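Local coordinates for protein pseudouridine synthase (Pyrococcus abyssi, PDB 2AUS) that probably isomerises uridine to pseudouridine in RNA, as the catalytic Cbf5 protein of archaeal H/ACA guide ribonucleoproteins, at residues A[180-183]-A[184-188]; A[123-126]-A[127-131]; A[202-206]-A[207-211]. All coordinates share one frame; numbering follows the deposited sequence.

Contact 1: A[180-183]-A[184-188]; sequences IRSL and IHHIG
Leu183 and Ile184, which give up the most surface in this stretch of helix, meet at the junction of the two segments, where Leu183 CB is 3.1 Å from Ile184 N; each also packs one turn away, against Ile187 and Ile180 respectively. Leu183 and Ile187 slant across one another, and Leu183 CG comes 4.1 Å from Ile187 CD1. The delta carbon of Ile187 gets there because CG1 lies anti to the carbonyl carbon (chi1 -74°), which turns that branch back along the helix. Ile184 uses the same torsion: its CG1 rests 3.4 Å from Ile180 O and 4.3 Å from Ile180 CG2. The i-to-i+4 backbone hydrogen bonds of the same turn run from Ile184 N to Ile180 O (2.8 Å) through Ile187 N to Leu183 O.

Ser182 meets His186 in another way. Ser182 OG sits over one face of the imidazole, 3.6 Å above its plane and offset toward the rim. Water 1 joins the two groups, 3.0 Å from His186 NE2 and weakly bound, at 3.3 Å, to Ser182 OG. Ser182 O accepts the amide of His186, which ties the same pair of residues through the backbone.

The apolar side lies on the sheet: Ile184 touches Met114, Phe170 and Met197, while Leu183 reaches Val172 and also Phe132. Buried aliphatic side chains one turn apart, with the polar pair Ser182 and His186 on another side, make this an amphipathic helix laid on the antiparallel sheet of the pseudouridine synthase fold.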
ATOM      1  N   ILE A 180      10.537  21.141  -8.681  1.00 46.58           N
ATOM      2  CA  ILE A 180      10.591  21.671  -7.327  1.00 44.85           C
ATOM      3  C   ILE A 180      11.746  21.106  -6.519  1.00 44.62           C
ATOM      4  O   ILE A 180      12.366  21.824  -5.733  1.00 43.52           O
ATOM      5  CB  ILE A 180       9.283  21.406  -6.569  1.00 43.18           C
ATOM      6  CG1 ILE A 180       8.094  21.862  -7.420  1.00 43.28           C
ATOM      7  CG2 ILE A 180       9.300  22.143  -5.230  1.00 42.99           C
ATOM      8  CD1 ILE A 180       8.189  23.302  -7.900  1.00 43.08           C
ATOM      9  N   ARG A 181      12.041  19.822  -6.706  1.00 47.30           N
ATOM     10  CA  ARG A 181      13.136  19.197  -5.974  1.00 48.61           C
ATOM     11  C   ARG A 181      14.438  19.945  -6.262  1.00 49.10           C
ATOM     12  O   ARG A 181      15.224  20.221  -5.351  1.00 47.40           O
ATOM     13  CB  ARG A 181      13.287  17.723  -6.362  1.00 49.42           C
ATOM     14  CG  ARG A 181      14.322  16.985  -5.510  1.00 53.68           C
ATOM     15  CD  ARG A 181      14.554  15.545  -5.963  1.00 57.16           C
ATOM     16  NE  ARG A 181      13.435  14.660  -5.642  1.00 63.76           N
ATOM     17  CZ  ARG A 181      13.043  14.357  -4.406  1.00 66.12           C
ATOM     18  NH1 ARG A 181      13.675  14.868  -3.354  1.00 66.57           N
ATOM     19  NH2 ARG A 181      12.021  13.530  -4.218  1.00 66.61           N
ATOM     20  N   SER A 182      14.656  20.276  -7.533  1.00 50.18           N
ATOM     21  CA  SER A 182      15.858  21.001  -7.946  1.00 50.50           C
ATOM     22  C   SER A 182      15.838  22.410  -7.363  1.00 49.22           C
ATOM     23  O   SER A 182      16.862  22.922  -6.904  1.00 48.38           O
ATOM     24  CB  SER A 182      15.933  21.070  -9.477  1.00 53.00           C
ATOM     25  OG  SER A 182      17.004  21.899  -9.899  1.00 55.25           O
ATOM     26  N   LEU A 183      14.664  23.035  -7.389  1.00 47.71           N
ATOM     27  CA  LEU A 183      14.499  24.373  -6.841  1.00 46.44           C
ATOM     28  C   LEU A 183      14.912  24.360  -5.368  1.00 46.99           C
ATOM     29  O   LEU A 183      15.633  25.247  -4.901  1.00 45.79           O
ATOM     30  CB  LEU A 183      13.041  24.820  -6.945  1.00 48.30           C
ATOM     31  CG  LEU A 183      12.711  26.124  -6.212  1.00 48.83           C
ATOM     32  CD1 LEU A 183      13.369  27.290  -6.933  1.00 50.14           C
ATOM     33  CD2 LEU A 183      11.208  26.328  -6.149  1.00 49.01           C
ATOM     34  N   ILE A 184      14.455  23.349  -4.637  1.00 46.40           N
ATOM     35  CA  ILE A 184      14.787  23.251  -3.223  1.00 46.11           C
ATOM     36  C   ILE A 184      16.277  22.999  -3.046  1.00 46.05           C
ATOM     37  O   ILE A 184      16.900  23.551  -2.142  1.00 44.29           O
ATOM     38  CB  ILE A 184      13.959  22.138  -2.523  1.00 45.16           C
ATOM     39  CG1 ILE A 184      12.502  22.607  -2.378  1.00 45.58           C
ATOM     40  CG2 ILE A 184      14.561  21.795  -1.155  1.00 42.29           C
ATOM     41  CD1 ILE A 184      11.607  21.668  -1.597  1.00 43.90           C
ATOM     42  N   HIS A 185      16.847  22.176  -3.918  1.00 47.52           N
ATOM     43  CA  HIS A 185      18.272  21.874  -3.853  1.00 50.79           C
ATOM     44  C   HIS A 185      19.080  23.168  -4.017  1.00 51.23           C
ATOM     45  O   HIS A 185      20.033  23.410  -3.281  1.00 51.78           O
ATOM     46  CB  HIS A 185      18.639  20.876  -4.955  1.00 54.20           C
ATOM     47  CG  HIS A 185      20.089  20.497  -4.977  1.00 58.97           C
ATOM     48  ND1 HIS A 185      20.680  19.756  -3.978  1.00 61.40           N
ATOM     49  CD2 HIS A 185      21.063  20.750  -5.886  1.00 60.27           C
ATOM     50  CE1 HIS A 185      21.956  19.567  -4.268  1.00 61.90           C
ATOM     51  NE2 HIS A 185      22.214  20.160  -5.420  1.00 61.66           N
ATOM     52  N   HIS A 186      18.682  24.006  -4.971  1.00 51.59           N
ATOM     53  CA  HIS A 186      19.380  25.264  -5.214  1.00 53.35           C
ATOM     54  C   HIS A 186      19.222  26.242  -4.059  1.00 52.56           C
ATOM     55  O   HIS A 186      20.120  27.039  -3.792  1.00 51.68           O
ATOM     56  CB  HIS A 186      18.891  25.904  -6.516  1.00 56.13           C
ATOM     57  CG  HIS A 186      19.333  25.168  -7.744  1.00 60.72           C
ATOM     58  ND1 HIS A 186      19.280  25.720  -9.006  1.00 61.72           N
ATOM     59  CD2 HIS A 186      19.851  23.926  -7.898  1.00 62.16           C
ATOM     60  CE1 HIS A 186      19.749  24.850  -9.883  1.00 63.43           C
ATOM     61  NE2 HIS A 186      20.103  23.754  -9.237  1.00 63.60           N
ATOM     62  N   ILE A 187      18.074  26.190  -3.388  1.00 50.96           N
ATOM     63  CA  ILE A 187      17.822  27.064  -2.252  1.00 51.46           C
ATOM     64  C   ILE A 187      18.733  26.617  -1.117  1.00 51.63           C
ATOM     65  O   ILE A 187      19.236  27.438  -0.348  1.00 52.38           O
ATOM     66  CB  ILE A 187      16.340  26.988  -1.795  1.00 52.36           C
ATOM     67  CG1 ILE A 187      15.447  27.724  -2.803  1.00 52.26           C
ATOM     68  CG2 ILE A 187      16.189  27.568  -0.397  1.00 49.26           C
ATOM     69  CD1 ILE A 187      13.951  27.572  -2.541  1.00 54.10           C
ATOM     70  N   GLY A 188      18.947  25.309  -1.024  1.00 52.52           N
ATOM     71  CA  GLY A 188      19.813  24.776   0.011  1.00 54.40           C
ATOM     72  C   GLY A 188      21.252  25.190  -0.235  1.00 55.38           C
ATOM     73  O   GLY A 188      22.001  25.445   0.710  1.00 56.04           O
TER
HETATM   74  O   HOH W   1      20.162  20.980 -10.491  1.00 62.95           O

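Contact 2: A[123-126]-A[127-131]; sequences DKIR and AVMKE
Ile125 and Met129 meet without a flat group between them: the guanidinium of Arg126 brings neither face nor edge to residues 127-131 and instead forms a salt bridge with Glu122, one turn earlier. The side-chain contact is therefore aliphatic against thioether. Ile125 and Met129 lie side by side and point the same way, with Ile125 CG2 3.8 Å from Met129 SD. Two torsions set up this approach. Met129 CG is anti to the carbonyl carbon (chi1 -74°), which places it beside the carbonyl of the preceding turn, 3.4 Å from Ile125 O; the extended second torsion (chi2 -178°) then carries SD on to the isoleucine methyl.

Val128 lies one turn after Lys124. Val128 CG2 is 3.3 Å from Lys124 O, and Val128 N donates to that same oxygen at 2.9 Å in a nearly straight bond, with an N-H...O angle of 169°. The flanking i-to-i+4 hydrogen bonds run from Met129 N to Ile125 O at 3.0 Å and from Ala127 N to Asp123 O at 3.2 Å.

Beyond the segment, Met129 touches Met114, Ile158 and Phe170 on the sheet, and Ile125 adds Leu116 and Val168. Exposed charged residues surround this buried pair. On the flank toward helix 180-191, Val128 faces Ala190 and Leu191, Lys124 NZ makes a weak hydrogen bond to Leu191 O, and Met129 reaches Ile187. The arrangement is that of two neighbouring helices packed against each other over one shared antiparallel sheet.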
ATOM      1  N   ASP A 123      15.371  35.038   9.343  1.00 67.07           N
ATOM      2  CA  ASP A 123      15.464  36.229   8.502  1.00 67.36           C
ATOM      3  C   ASP A 123      16.217  35.935   7.206  1.00 65.57           C
ATOM      4  O   ASP A 123      15.860  36.437   6.139  1.00 65.32           O
ATOM      5  CB  ASP A 123      16.169  37.360   9.262  1.00 71.04           C
ATOM      6  CG  ASP A 123      17.533  36.947   9.795  1.00 75.02           C
ATOM      7  OD1 ASP A 123      17.587  36.040  10.657  1.00 77.90           O
ATOM      8  OD2 ASP A 123      18.550  37.528   9.352  1.00 76.72           O
ATOM      9  N   LYS A 124      17.261  35.119   7.307  1.00 63.73           N
ATOM     10  CA  LYS A 124      18.062  34.758   6.146  1.00 62.52           C
ATOM     11  C   LYS A 124      17.252  33.878   5.188  1.00 62.78           C
ATOM     12  O   LYS A 124      17.249  34.104   3.974  1.00 62.54           O
ATOM     13  CB  LYS A 124      19.325  34.024   6.592  1.00 62.19           C
ATOM     14  CG  LYS A 124      20.319  33.765   5.474  1.00 64.07           C
ATOM     15  CD  LYS A 124      21.537  33.015   5.984  1.00 65.97           C
ATOM     16  CE  LYS A 124      22.477  32.642   4.846  1.00 67.59           C
ATOM     17  NZ  LYS A 124      23.589  31.769   5.321  1.00 69.40           N
ATOM     18  N   ILE A 125      16.560  32.882   5.735  1.00 61.96           N
ATOM     19  CA  ILE A 125      15.746  31.988   4.916  1.00 60.96           C
ATOM     20  C   ILE A 125      14.747  32.785   4.082  1.00 61.86           C
ATOM     21  O   ILE A 125      14.609  32.553   2.880  1.00 61.93           O
ATOM     22  CB  ILE A 125      14.950  30.977   5.775  1.00 59.02           C
ATOM     23  CG1 ILE A 125      15.906  30.146   6.636  1.00 57.62           C
ATOM     24  CG2 ILE A 125      14.139  30.055   4.866  1.00 56.76           C
ATOM     25  CD1 ILE A 125      15.207  29.145   7.542  1.00 54.28           C
ATOM     26  N   ARG A 126      14.049  33.717   4.723  1.00 62.87           N
ATOM     27  CA  ARG A 126      13.059  34.534   4.031  1.00 65.05           C
ATOM     28  C   ARG A 126      13.648  35.408   2.932  1.00 66.20           C
ATOM     29  O   ARG A 126      13.023  35.602   1.890  1.00 66.41           O
ATOM     30  CB  ARG A 126      12.298  35.417   5.021  1.00 65.98           C
ATOM     31  CG  ARG A 126      11.187  34.694   5.765  1.00 68.91           C
ATOM     32  CD  ARG A 126      10.093  35.665   6.184  1.00 70.28           C
ATOM     33  NE  ARG A 126       8.864  34.972   6.559  1.00 72.19           N
ATOM     34  CZ  ARG A 126       8.736  34.213   7.642  1.00 73.01           C
ATOM     35  NH1 ARG A 126       9.764  34.053   8.463  1.00 73.47           N
ATOM     36  NH2 ARG A 126       7.580  33.610   7.900  1.00 73.23           N
ATOM     37  N   ALA A 127      14.848  35.932   3.163  1.00 67.22           N
ATOM     38  CA  ALA A 127      15.495  36.792   2.179  1.00 67.82           C
ATOM     39  C   ALA A 127      15.961  36.001   0.964  1.00 68.10           C
ATOM     40  O   ALA A 127      15.768  36.429  -0.174  1.00 68.88           O
ATOM     41  CB  ALA A 127      16.675  37.519   2.814  1.00 67.02           C
ATOM     42  N   VAL A 128      16.573  34.847   1.210  1.00 68.35           N
ATOM     43  CA  VAL A 128      17.077  34.001   0.136  1.00 68.52           C
ATOM     44  C   VAL A 128      15.966  33.399  -0.715  1.00 69.13           C
ATOM     45  O   VAL A 128      16.101  33.280  -1.935  1.00 69.23           O
ATOM     46  CB  VAL A 128      17.937  32.857   0.691  1.00 68.10           C
ATOM     47  CG1 VAL A 128      18.323  31.903  -0.425  1.00 67.54           C
ATOM     48  CG2 VAL A 128      19.178  33.431   1.348  1.00 69.24           C
ATOM     49  N   MET A 129      14.869  33.009  -0.077  1.00 68.82           N
ATOM     50  CA  MET A 129      13.761  32.424  -0.814  1.00 69.29           C
ATOM     51  C   MET A 129      12.962  33.504  -1.516  1.00 69.86           C
ATOM     52  O   MET A 129      12.034  33.219  -2.272  1.00 70.65           O
ATOM     53  CB  MET A 129      12.864  31.618   0.123  1.00 67.90           C
ATOM     54  CG  MET A 129      13.486  30.304   0.550  1.00 66.57           C
ATOM     55  SD  MET A 129      12.407  29.347   1.604  1.00 67.14           S
ATOM     56  CE  MET A 129      11.159  28.805   0.414  1.00 65.41           C
ATOM     57  N   LYS A 130      13.333  34.752  -1.263  1.00 69.99           N
ATOM     58  CA  LYS A 130      12.661  35.876  -1.893  1.00 70.94           C
ATOM     59  C   LYS A 130      13.386  36.156  -3.206  1.00 70.27           C
ATOM     60  O   LYS A 130      12.788  36.620  -4.173  1.00 70.41           O
ATOM     61  CB  LYS A 130      12.717  37.106  -0.982  1.00 72.27           C
ATOM     62  CG  LYS A 130      11.862  38.273  -1.451  1.00 73.66           C
ATOM     63  CD  LYS A 130      10.384  37.904  -1.453  1.00 75.52           C
ATOM     64  CE  LYS A 130       9.510  39.064  -1.919  1.00 75.90           C
ATOM     65  NZ  LYS A 130       8.067  38.688  -1.967  1.00 74.64           N
ATOM     66  N   GLU A 131      14.677  35.843  -3.235  1.00 69.50           N
ATOM     67  CA  GLU A 131      15.495  36.066  -4.419  1.00 69.88           C
ATOM     68  C   GLU A 131      15.344  34.959  -5.461  1.00 68.78           C
ATOM     69  O   GLU A 131      15.800  35.110  -6.594  1.00 69.19           O
ATOM     70  CB  GLU A 131      16.971  36.183  -4.026  1.00 72.36           C
ATOM     71  CG  GLU A 131      17.627  34.848  -3.698  1.00 75.86           C
ATOM     72  CD  GLU A 131      19.073  34.982  -3.259  1.00 77.45           C
ATOM     73  OE1 GLU A 131      19.330  35.674  -2.249  1.00 77.83           O
ATOM     74  OE2 GLU A 131      19.951  34.395  -3.928  1.00 79.01           O
TER

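Contact 3: A[202-206]-A[207-211]; sequences RTRSG and PFKED
Ser205 and Phe208 are joined across a type II' turn, whose first corner, Gly206, takes the unusual phi/psi of 59°/-127°, and Pro207 is the second corner. The result is a tight two-residue beta hairpin between strands 195-205 and 208-209, at the edge of the antiparallel sheet. Ser205 and Phe208 form the hydrogen-bonded pair. Ser205 N reaches Phe208 O at 2.8 Å; in return Phe208 N approaches Ser205 O, at 2.9 Å, from 46° above the Ser205 carbonyl plane. Ser205 O also lies in plane at the edge of the Phe208 ring, 3.5 Å from CD1.

Arg204 and Lys209 make the next, non-hydrogen-bonded pair. Their cationic side chains run side by side on one face of the sheet, though their closest approach is too short to be trusted. Just before, Thr203 and Arg204 form a classic beta bulge opposite Glu109.

At the open end, Thr203 CG2 is 3.4 Å from Glu210 OE1, which hydrogen-bonds an aromatic side chain of another protein; Glu210 OE2 makes salt bridges to Arg201 and to a basic side chain of that protein. Water 2 bridges the strands there, donating to Thr203 O at 2.7 Å and accepting from Glu210 N at 3.1 Å.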
ATOM      1  N   ARG A 202       0.958  19.047  -5.129  1.00 39.77           N
ATOM      2  CA  ARG A 202       0.574  19.978  -6.176  1.00 39.86           C
ATOM      3  C   ARG A 202      -0.805  20.523  -5.818  1.00 39.18           C
ATOM      4  O   ARG A 202      -1.741  19.765  -5.568  1.00 39.65           O
ATOM      5  CB  ARG A 202       0.521  19.283  -7.534  1.00 38.83           C
ATOM      6  CG  ARG A 202       0.126  20.222  -8.670  1.00 43.60           C
ATOM      7  CD  ARG A 202      -0.286  19.445  -9.907  1.00 45.65           C
ATOM      8  NE  ARG A 202       0.864  19.053 -10.699  1.00 46.80           N
ATOM      9  CZ  ARG A 202       0.835  18.184 -11.698  1.00 43.52           C
ATOM     10  NH1 ARG A 202      -0.296  17.584 -12.046  1.00 42.65           N
ATOM     11  NH2 ARG A 202       1.951  17.933 -12.360  1.00 48.99           N
ATOM     12  N   THR A 203      -0.920  21.843  -5.787  1.00 39.40           N
ATOM     13  CA  THR A 203      -2.174  22.481  -5.434  1.00 40.73           C
ATOM     14  C   THR A 203      -2.839  23.118  -6.631  1.00 41.26           C
ATOM     15  O   THR A 203      -3.954  23.617  -6.525  1.00 42.86           O
ATOM     16  CB  THR A 203      -1.961  23.561  -4.363  1.00 40.72           C
ATOM     17  OG1 THR A 203      -1.032  24.540  -4.850  1.00 39.73           O
ATOM     18  CG2 THR A 203      -1.429  22.934  -3.081  1.00 41.39           C
ATOM     19  N   ARG A 204      -2.160  23.097  -7.772  1.00 42.11           N
ATOM     20  CA  ARG A 204      -2.719  23.695  -8.969  1.00 42.63           C
ATOM     21  C   ARG A 204      -1.983  23.317 -10.243  1.00 42.29           C
ATOM     22  O   ARG A 204      -0.758  23.242 -10.277  1.00 39.84           O
ATOM     23  CB  ARG A 204      -2.725  25.219  -8.812  1.00 46.68           C
ATOM     24  CG  ARG A 204      -3.294  25.992  -9.982  1.00 53.38           C
ATOM     25  CD  ARG A 204      -3.570  27.429  -9.568  1.00 58.36           C
ATOM     26  NE  ARG A 204      -4.107  28.231 -10.662  1.00 64.06           N
ATOM     27  CZ  ARG A 204      -5.215  27.936 -11.338  1.00 67.41           C
ATOM     28  NH1 ARG A 204      -5.916  26.848 -11.036  1.00 68.29           N
ATOM     29  NH2 ARG A 204      -5.626  28.731 -12.318  1.00 67.73           N
ATOM     30  N   SER A 205      -2.752  23.054 -11.291  1.00 42.36           N
ATOM     31  CA  SER A 205      -2.196  22.734 -12.597  1.00 43.34           C
ATOM     32  C   SER A 205      -3.112  23.378 -13.616  1.00 41.92           C
ATOM     33  O   SER A 205      -4.212  22.881 -13.883  1.00 42.60           O
ATOM     34  CB  SER A 205      -2.144  21.232 -12.841  1.00 43.77           C
ATOM     35  OG  SER A 205      -1.667  21.000 -14.157  1.00 48.24           O
ATOM     36  N   GLY A 206      -2.662  24.494 -14.173  1.00 42.68           N
ATOM     37  CA  GLY A 206      -3.475  25.198 -15.145  1.00 42.45           C
ATOM     38  C   GLY A 206      -4.789  25.574 -14.490  1.00 43.04           C
ATOM     39  O   GLY A 206      -4.798  26.168 -13.410  1.00 43.08           O
ATOM     40  N   PRO A 207      -5.923  25.219 -15.100  1.00 42.25           N
ATOM     41  CA  PRO A 207      -7.217  25.566 -14.504  1.00 41.85           C
ATOM     42  C   PRO A 207      -7.686  24.649 -13.369  1.00 42.03           C
ATOM     43  O   PRO A 207      -8.732  24.893 -12.757  1.00 42.23           O
ATOM     44  CB  PRO A 207      -8.157  25.544 -15.704  1.00 41.90           C
ATOM     45  CG  PRO A 207      -7.579  24.433 -16.546  1.00 43.48           C
ATOM     46  CD  PRO A 207      -6.085  24.662 -16.455  1.00 41.38           C
ATOM     47  N   PHE A 208      -6.925  23.595 -13.083  1.00 39.89           N
ATOM     48  CA  PHE A 208      -7.310  22.682 -12.011  1.00 39.72           C
ATOM     49  C   PHE A 208      -6.683  23.061 -10.678  1.00 40.38           C
ATOM     50  O   PHE A 208      -5.466  23.178 -10.554  1.00 41.29           O
ATOM     51  CB  PHE A 208      -6.946  21.241 -12.380  1.00 36.84           C
ATOM     52  CG  PHE A 208      -7.608  20.769 -13.638  1.00 37.73           C
ATOM     53  CD1 PHE A 208      -7.029  21.010 -14.881  1.00 35.82           C
ATOM     54  CD2 PHE A 208      -8.844  20.132 -13.585  1.00 36.49           C
ATOM     55  CE1 PHE A 208      -7.676  20.627 -16.054  1.00 39.18           C
ATOM     56  CE2 PHE A 208      -9.502  19.745 -14.749  1.00 39.84           C
ATOM     57  CZ  PHE A 208      -8.917  19.992 -15.991  1.00 38.62           C
ATOM     58  N   LYS A 209      -7.531  23.251  -9.675  1.00 41.47           N
ATOM     59  CA  LYS A 209      -7.061  23.631  -8.357  1.00 43.19           C
ATOM     60  C   LYS A 209      -7.897  22.980  -7.264  1.00 43.68           C
ATOM     61  O   LYS A 209      -8.896  22.305  -7.543  1.00 42.71           O
ATOM     62  CB  LYS A 209      -7.114  25.151  -8.209  1.00 44.45           C
ATOM     63  CG  LYS A 209      -8.510  25.723  -8.329  1.00 48.47           C
ATOM     64  CD  LYS A 209      -8.536  27.227  -8.075  1.00 52.91           C
ATOM     65  CE  LYS A 209      -7.776  27.996  -9.145  1.00 55.04           C
ATOM     66  NZ  LYS A 209      -7.918  29.479  -8.986  1.00 60.44           N
ATOM     67  N   GLU A 210      -7.477  23.181  -6.020  1.00 44.98           N
ATOM     68  CA  GLU A 210      -8.177  22.628  -4.868  1.00 46.30           C
ATOM     69  C   GLU A 210      -9.457  23.396  -4.590  1.00 46.30           C
ATOM     70  O   GLU A 210      -9.476  24.343  -3.800  1.00 47.20           O
ATOM     71  CB  GLU A 210      -7.282  22.670  -3.630  1.00 46.96           C
ATOM     72  CG  GLU A 210      -6.133  21.686  -3.665  1.00 48.82           C
ATOM     73  CD  GLU A 210      -5.378  21.655  -2.355  1.00 48.90           C
ATOM     74  OE1 GLU A 210      -4.633  22.615  -2.069  1.00 52.37           O
ATOM     75  OE2 GLU A 210      -5.538  20.676  -1.604  1.00 51.71           O
ATOM     76  N   ASP A 211     -10.526  22.987  -5.254  1.00 46.53           N
ATOM     77  CA  ASP A 211     -11.824  23.611  -5.078  1.00 47.27           C
ATOM     78  C   ASP A 211     -12.855  22.493  -5.001  1.00 48.49           C
ATOM     79  O   ASP A 211     -12.489  21.328  -4.826  1.00 46.68           O
ATOM     80  CB  ASP A 211     -12.114  24.562  -6.237  1.00 46.75           C
ATOM     81  CG  ASP A 211     -12.086  23.872  -7.590  1.00 47.54           C
ATOM     82  OD1 ASP A 211     -12.040  24.596  -8.607  1.00 47.05           O
ATOM     83  OD2 ASP A 211     -12.116  22.621  -7.642  1.00 45.51           O
TER
HETATM   84  O   HOH W   2      -5.465  25.523  -5.420  1.00 45.25           O

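Overall arrangement
Contacts 1 and 2 belong to two helices on one antiparallel sheet, centres about 13 Å apart, and meet where Ile187 CG2 packs 4.0 Å from Met129 CG. Contact 3 extends that sheet at its edge, nearer the middle of the chain; its nearest atoms are about 8 Å from contact 1 and 14 Å from contact 2. Strand 195-205 connects them: Met197 underlies contact 1, and Arg202 NH2 makes a salt bridge to a phosphate ion, probably from the crystallisation liquor. Arg202 also packs on Leu81 and bonds weakly to Gly79 O, in the Gly-Gly-Thr-Leu-Asp stretch that carries the catalytic aspartate in TruB-family enzymes. Contact 3 therefore probably borders the active site, as may Arg181 of contact 1, whereas contact 2 lies farther off.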